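Local coordinates for teichoic acid D-alanine hydrolase (Staphylococcus aureus, PDB 5ZH8), which removes D-alanyl groups esterified to wall teichoic acid and lipoteichoic acid, and influences methicillin resistance and autolysis, at residues 310-322 with 385-397. Numbering follows the deposited sequence.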
loop_
_atom_site.group_PDB
_atom_site.type_symbol
_atom_site.label_atom_id
_atom_site.label_comp_id
_atom_site.label_asym_id
_atom_site.label_seq_id
_atom_site.Cartn_x
_atom_site.Cartn_y
_atom_site.Cartn_z
ATOM N N PRO A 310 -2.375 -4.857 38.501
ATOM C CA PRO A 310 -1.176 -4.139 38.042
ATOM C C PRO A 310 0.048 -5.040 37.789
ATOM O O PRO A 310 0.792 -4.807 36.835
ATOM C CB PRO A 310 -0.907 -3.147 39.179
ATOM C CG PRO A 310 -2.227 -2.939 39.831
ATOM C CD PRO A 310 -2.944 -4.254 39.721
ATOM N N LYS A 311 0.239 -6.061 38.627
ATOM C CA LYS A 311 1.352 -7.012 38.452
ATOM C C LYS A 311 1.285 -7.834 37.154
ATOM O O LYS A 311 2.311 -8.331 36.684
ATOM C CB LYS A 311 1.455 -7.946 39.658
ATOM C CG LYS A 311 1.956 -7.258 40.914
ATOM C CD LYS A 311 2.211 -8.278 42.019
ATOM C CE LYS A 311 2.541 -7.623 43.348
ATOM N NZ LYS A 311 3.660 -6.644 43.235
ATOM N N ILE A 312 0.090 -7.976 36.583
ATOM C CA ILE A 312 -0.072 -8.584 35.255
ATOM C C ILE A 312 -0.026 -7.512 34.157
ATOM O O ILE A 312 0.677 -7.669 33.156
ATOM C CB ILE A 312 -1.393 -9.388 35.150
ATOM C CG1 ILE A 312 -1.426 -10.532 36.177
ATOM C CG2 ILE A 312 -1.596 -9.936 33.740
ATOM C CD1 ILE A 312 -0.327 -11.556 36.024
ATOM N N THR A 313 -0.763 -6.424 34.363
ATOM C CA THR A 313 -0.919 -5.390 33.348
ATOM C C THR A 313 0.383 -4.647 33.037
ATOM O O THR A 313 0.706 -4.436 31.868
ATOM C CB THR A 313 -1.974 -4.353 33.765
ATOM O OG1 THR A 313 -3.234 -5.003 33.981
ATOM C CG2 THR A 313 -2.120 -3.279 32.695
ATOM N N ASN A 314 1.120 -4.245 34.070
ATOM C CA ASN A 314 2.300 -3.401 33.862
ATOM C C ASN A 314 3.340 -4.045 32.933
ATOM O O ASN A 314 3.741 -3.427 31.941
ATOM C CB ASN A 314 2.943 -2.991 35.187
ATOM C CG ASN A 314 2.056 -2.085 36.023
ATOM O OD1 ASN A 314 1.108 -1.471 35.523
ATOM N ND2 ASN A 314 2.358 -2.013 37.321
ATOM N N PRO A 315 3.767 -5.289 33.227
ATOM C CA PRO A 315 4.715 -5.941 32.316
ATOM C C PRO A 315 4.126 -6.204 30.933
ATOM O O PRO A 315 4.809 -6.001 29.925
ATOM C CB PRO A 315 5.033 -7.273 33.008
ATOM C CG PRO A 315 4.522 -7.146 34.399
ATOM C CD PRO A 315 3.418 -6.152 34.368
ATOM N N LEU A 316 2.870 -6.644 30.888
ATOM C CA LEU A 316 2.182 -6.860 29.625
ATOM C C LEU A 316 2.275 -5.614 28.752
ATOM O O LEU A 316 2.583 -5.710 27.570
ATOM C CB LEU A 316 0.715 -7.232 29.869
ATOM C CG LEU A 316 -0.230 -7.265 28.663
ATOM C CD1 LEU A 316 0.269 -8.251 27.618
ATOM C CD2 LEU A 316 -1.640 -7.600 29.149
ATOM N N LEU A 317 2.036 -4.449 29.350
ATOM C CA LEU A 317 2.055 -3.177 28.624
ATOM C C LEU A 317 3.441 -2.542 28.472
ATOM O O LEU A 317 3.643 -1.770 27.533
ATOM C CB LEU A 317 1.128 -2.151 29.298
ATOM C CG LEU A 317 -0.372 -2.467 29.411
ATOM C CD1 LEU A 317 -1.113 -1.239 29.924
ATOM C CD2 LEU A 317 -0.969 -2.936 28.097
ATOM N N HIS A 318 4.381 -2.809 29.383
ATOM C CA HIS A 318 5.632 -2.017 29.420
ATOM C C HIS A 318 6.971 -2.763 29.453
ATOM O O HIS A 318 8.005 -2.147 29.204
ATOM C CB HIS A 318 5.579 -1.054 30.601
ATOM C CG HIS A 318 4.374 -0.170 30.600
ATOM N ND1 HIS A 318 3.998 0.567 29.501
ATOM C CD2 HIS A 318 3.474 0.115 31.569
ATOM C CE1 HIS A 318 2.920 1.271 29.794
ATOM N NE2 HIS A 318 2.580 1.015 31.042
ATOM N N GLU A 319 6.970 -4.059 29.764
ATOM C CA GLU A 319 8.220 -4.809 29.876
ATOM C C GLU A 319 8.641 -5.301 28.507
ATOM O O GLU A 319 7.861 -5.964 27.828
ATOM C CB GLU A 319 8.068 -5.999 30.831
ATOM C CG GLU A 319 9.337 -6.834 30.992
ATOM C CD GLU A 319 9.205 -7.918 32.045
ATOM O OE1 GLU A 319 8.870 -7.615 33.207
ATOM O OE2 GLU A 319 9.451 -9.090 31.720
ATOM N N PHE A 320 9.868 -4.985 28.102
ATOM C CA PHE A 320 10.431 -5.548 26.876
ATOM C C PHE A 320 11.934 -5.729 26.973
ATOM O O PHE A 320 12.613 -4.958 27.647
ATOM C CB PHE A 320 10.044 -4.720 25.644
ATOM C CG PHE A 320 10.806 -3.441 25.479
ATOM C CD1 PHE A 320 10.576 -2.367 26.322
ATOM C CD2 PHE A 320 11.710 -3.290 24.437
ATOM C CE1 PHE A 320 11.259 -1.173 26.148
ATOM C CE2 PHE A 320 12.394 -2.102 24.256
ATOM C CZ PHE A 320 12.167 -1.038 25.111
ATOM N N GLY A 321 12.439 -6.757 26.292
ATOM C CA GLY A 321 13.848 -7.118 26.339
ATOM C C GLY A 321 14.161 -8.017 27.520
ATOM O O GLY A 321 15.236 -7.930 28.110
ATOM N N THR A 322 13.216 -8.892 27.850
ATOM C CA THR A 322 13.353 -9.812 28.972
ATOM C C THR A 322 13.010 -11.225 28.530
ATOM O O THR A 322 12.357 -11.424 27.510
ATOM C CB THR A 322 12.409 -9.422 30.124
ATOM O OG1 THR A 322 11.048 -9.558 29.690
ATOM C CG2 THR A 322 12.660 -7.984 30.562
ATOM N N GLN A 385 5.312 14.060 22.407
ATOM C CA GLN A 385 5.454 12.878 23.264
ATOM C C GLN A 385 6.652 12.007 22.904
ATOM O O GLN A 385 6.741 10.863 23.336
ATOM C CB GLN A 385 4.174 12.041 23.202
ATOM C CG GLN A 385 2.954 12.784 23.699
ATOM C CD GLN A 385 3.104 13.212 25.143
ATOM O OE1 GLN A 385 3.113 12.382 26.044
ATOM N NE2 GLN A 385 3.233 14.509 25.366
ATOM N N ASN A 386 7.571 12.540 22.111
ATOM C CA ASN A 386 8.765 11.801 21.769
ATOM C C ASN A 386 9.712 11.840 22.972
ATOM O O ASN A 386 10.585 12.694 23.073
ATOM C CB ASN A 386 9.414 12.383 20.515
ATOM C CG ASN A 386 10.573 11.541 20.019
ATOM O OD1 ASN A 386 10.615 10.327 20.242
ATOM N ND2 ASN A 386 11.523 12.180 19.349
ATOM N N LYS A 387 9.514 10.914 23.899
ATOM C CA LYS A 387 10.285 10.905 25.135
ATOM C C LYS A 387 10.179 9.539 25.815
ATOM O O LYS A 387 9.222 8.803 25.566
ATOM C CB LYS A 387 9.777 12.011 26.063
ATOM C CG LYS A 387 8.312 11.882 26.440
ATOM C CD LYS A 387 7.766 13.164 27.044
ATOM C CE LYS A 387 6.413 12.911 27.698
ATOM N NZ LYS A 387 5.781 14.160 28.216
ATOM N N PRO A 388 11.152 9.197 26.682
ATOM C CA PRO A 388 11.207 7.862 27.262
ATOM C C PRO A 388 9.891 7.431 27.885
ATOM O O PRO A 388 9.256 8.212 28.589
ATOM C CB PRO A 388 12.273 7.997 28.344
ATOM C CG PRO A 388 13.153 9.088 27.857
ATOM C CD PRO A 388 12.222 10.058 27.208
ATOM N N TYR A 389 9.495 6.193 27.612
ATOM C CA TYR A 389 8.249 5.641 28.131
ATOM C C TYR A 389 8.474 4.254 28.732
ATOM O O TYR A 389 8.194 4.039 29.905
ATOM C CB TYR A 389 7.188 5.596 27.024
ATOM C CG TYR A 389 5.833 5.122 27.490
ATOM C CD1 TYR A 389 5.248 5.640 28.646
ATOM C CD2 TYR A 389 5.119 4.158 26.772
ATOM C CE1 TYR A 389 4.005 5.205 29.078
ATOM C CE2 TYR A 389 3.874 3.720 27.205
ATOM C CZ TYR A 389 3.330 4.251 28.356
ATOM O OH TYR A 389 2.098 3.838 28.776
ATOM N N ASN A 390 8.972 3.325 27.922
ATOM C CA ASN A 390 9.341 1.989 28.379
ATOM C C ASN A 390 10.850 1.852 28.318
ATOM O O ASN A 390 11.497 2.487 27.488
ATOM C CB ASN A 390 8.702 0.910 27.493
ATOM C CG ASN A 390 7.189 0.995 27.465
ATOM O OD1 ASN A 390 6.555 1.176 28.502
ATOM N ND2 ASN A 390 6.603 0.859 26.279
ATOM N N THR A 391 11.400 1.010 29.189
ATOM C CA THR A 391 12.840 0.818 29.290
ATOM C C THR A 391 13.212 -0.611 28.949
ATOM O O THR A 391 12.794 -1.546 29.623
ATOM C CB THR A 391 13.352 1.156 30.698
ATOM O OG1 THR A 391 12.927 2.475 31.055
ATOM C CG2 THR A 391 14.868 1.093 30.755
ATOM N N LYS A 392 13.999 -0.763 27.890
ATOM C CA LYS A 392 14.458 -2.066 27.419
ATOM C C LYS A 392 15.264 -2.776 28.507
ATOM O O LYS A 392 16.161 -2.176 29.084
ATOM C CB LYS A 392 15.329 -1.876 26.173
ATOM C CG LYS A 392 15.741 -3.157 25.469
ATOM C CD LYS A 392 16.599 -2.833 24.257
ATOM C CE LYS A 392 16.814 -4.056 23.382
ATOM N NZ LYS A 392 17.708 -3.754 22.225
ATOM N N GLY A 393 14.929 -4.035 28.791
ATOM C CA GLY A 393 15.676 -4.855 29.747
ATOM C C GLY A 393 15.155 -4.862 31.177
ATOM O O GLY A 393 15.340 -5.840 31.896
ATOM N N VAL A 394 14.512 -3.780 31.596
ATOM C CA VAL A 394 13.995 -3.662 32.957
ATOM C C VAL A 394 12.845 -4.642 33.213
ATOM O O VAL A 394 11.925 -4.769 32.408
ATOM C CB VAL A 394 13.530 -2.212 33.244
ATOM C CG1 VAL A 394 12.723 -2.117 34.534
ATOM C CG2 VAL A 394 14.730 -1.279 33.301
ATOM N N ILE A 395 12.925 -5.323 34.352
ATOM C CA ILE A 395 11.882 -6.227 34.823
ATOM C C ILE A 395 10.814 -5.387 35.518
ATOM O O ILE A 395 10.999 -4.943 36.641
ATOM C CB ILE A 395 12.464 -7.257 35.826
ATOM C CG1 ILE A 395 13.568 -8.102 35.182
ATOM C CG2 ILE A 395 11.371 -8.153 36.382
ATOM C CD1 ILE A 395 13.088 -9.101 34.149
ATOM N N VAL A 396 9.693 -5.170 34.850
ATOM C CA VAL A 396 8.651 -4.271 35.347
ATOM C C VAL A 396 7.816 -4.922 36.461
ATOM O O VAL A 396 7.403 -6.079 36.352
ATOM C CB VAL A 396 7.721 -3.815 34.185
ATOM C CG1 VAL A 396 6.579 -2.934 34.695
ATOM C CG2 VAL A 396 8.526 -3.096 33.105
ATOM N N GLN A 397 7.570 -4.147 37.520
ATOM C CA GLN A 397 6.735 -4.554 38.656
ATOM C C GLN A 397 5.273 -4.079 38.520
ATOM O O GLN A 397 4.903 -3.246 37.680
ATOM C CB GLN A 397 7.324 -4.012 39.962
ATOM C CG GLN A 397 8.821 -4.248 40.134
ATOM C CD GLN A 397 9.216 -5.718 40.139
ATOM O OE1 GLN A 397 9.137 -6.396 39.117
ATOM N NE2 GLN A 397 9.667 -6.209 41.292
ATOM O OXT GLN A 397 4.395 -4.527 39.267
HETATM O O HOH W 1 10.213 -1.689 30.560
#
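Lys392 lies over one face of the Phe320 ring, its CA 3.7 Å from the centroid in a CH-pi contact, while its CB and CG run on past CE2 and its extended chain leads the amine away. In the plane of that ring, at its edge, sit the carbonyl of His318 and the backbone of Asn390. The His318 ring has Leu317 CB over one face and turns its edge toward the face of Tyr389 in an offset edge-to-face pair, planes at 83°, whose close detail is doubtful. On a face of Tyr389, toward the rim, rests Asn390 OD1, which also takes a weak, bent hydrogen bond from His318 ND1 at 2.8 Å. Neither polar end depends on this contact alone: Tyr389 OH bonds Asp357, and Asn390 ND2 bonds Lys336 O and Asn340, tying the tail to where strand 333-335 ends and strand 340-346 begins.

Beyond the rings, Glu319 reaches the tail with CG anti to its backbone N (chi1 180°) and an extended chain. Its OE1 accepts a hydrogen bond from Val396 N at 3.1 Å, 30° out of the carboxylate plane, and its OE2 one from Thr322 OG1 at 2.6 Å. Val396 packs along the last turn of the helix and just past it, CG1 against Asn314 CB and CG2 against Glu319 CB. Asn314 ND2 donates at 2.9 Å to Gln397 O, an oxygen of the chain's terminal carboxylate, on a lone pair in its plane, and Gly393 N, within the type II turn 391-394, gives a nearly straight bond to Phe320 O.

The last nine residues, 389-397, are thus held against helix 310-318 and the loop after it, at the periphery of the beta-lactamase-family fold. With both oxygens of buried Glu319 engaged by donors, its carboxylate is probably stabilised as the anion.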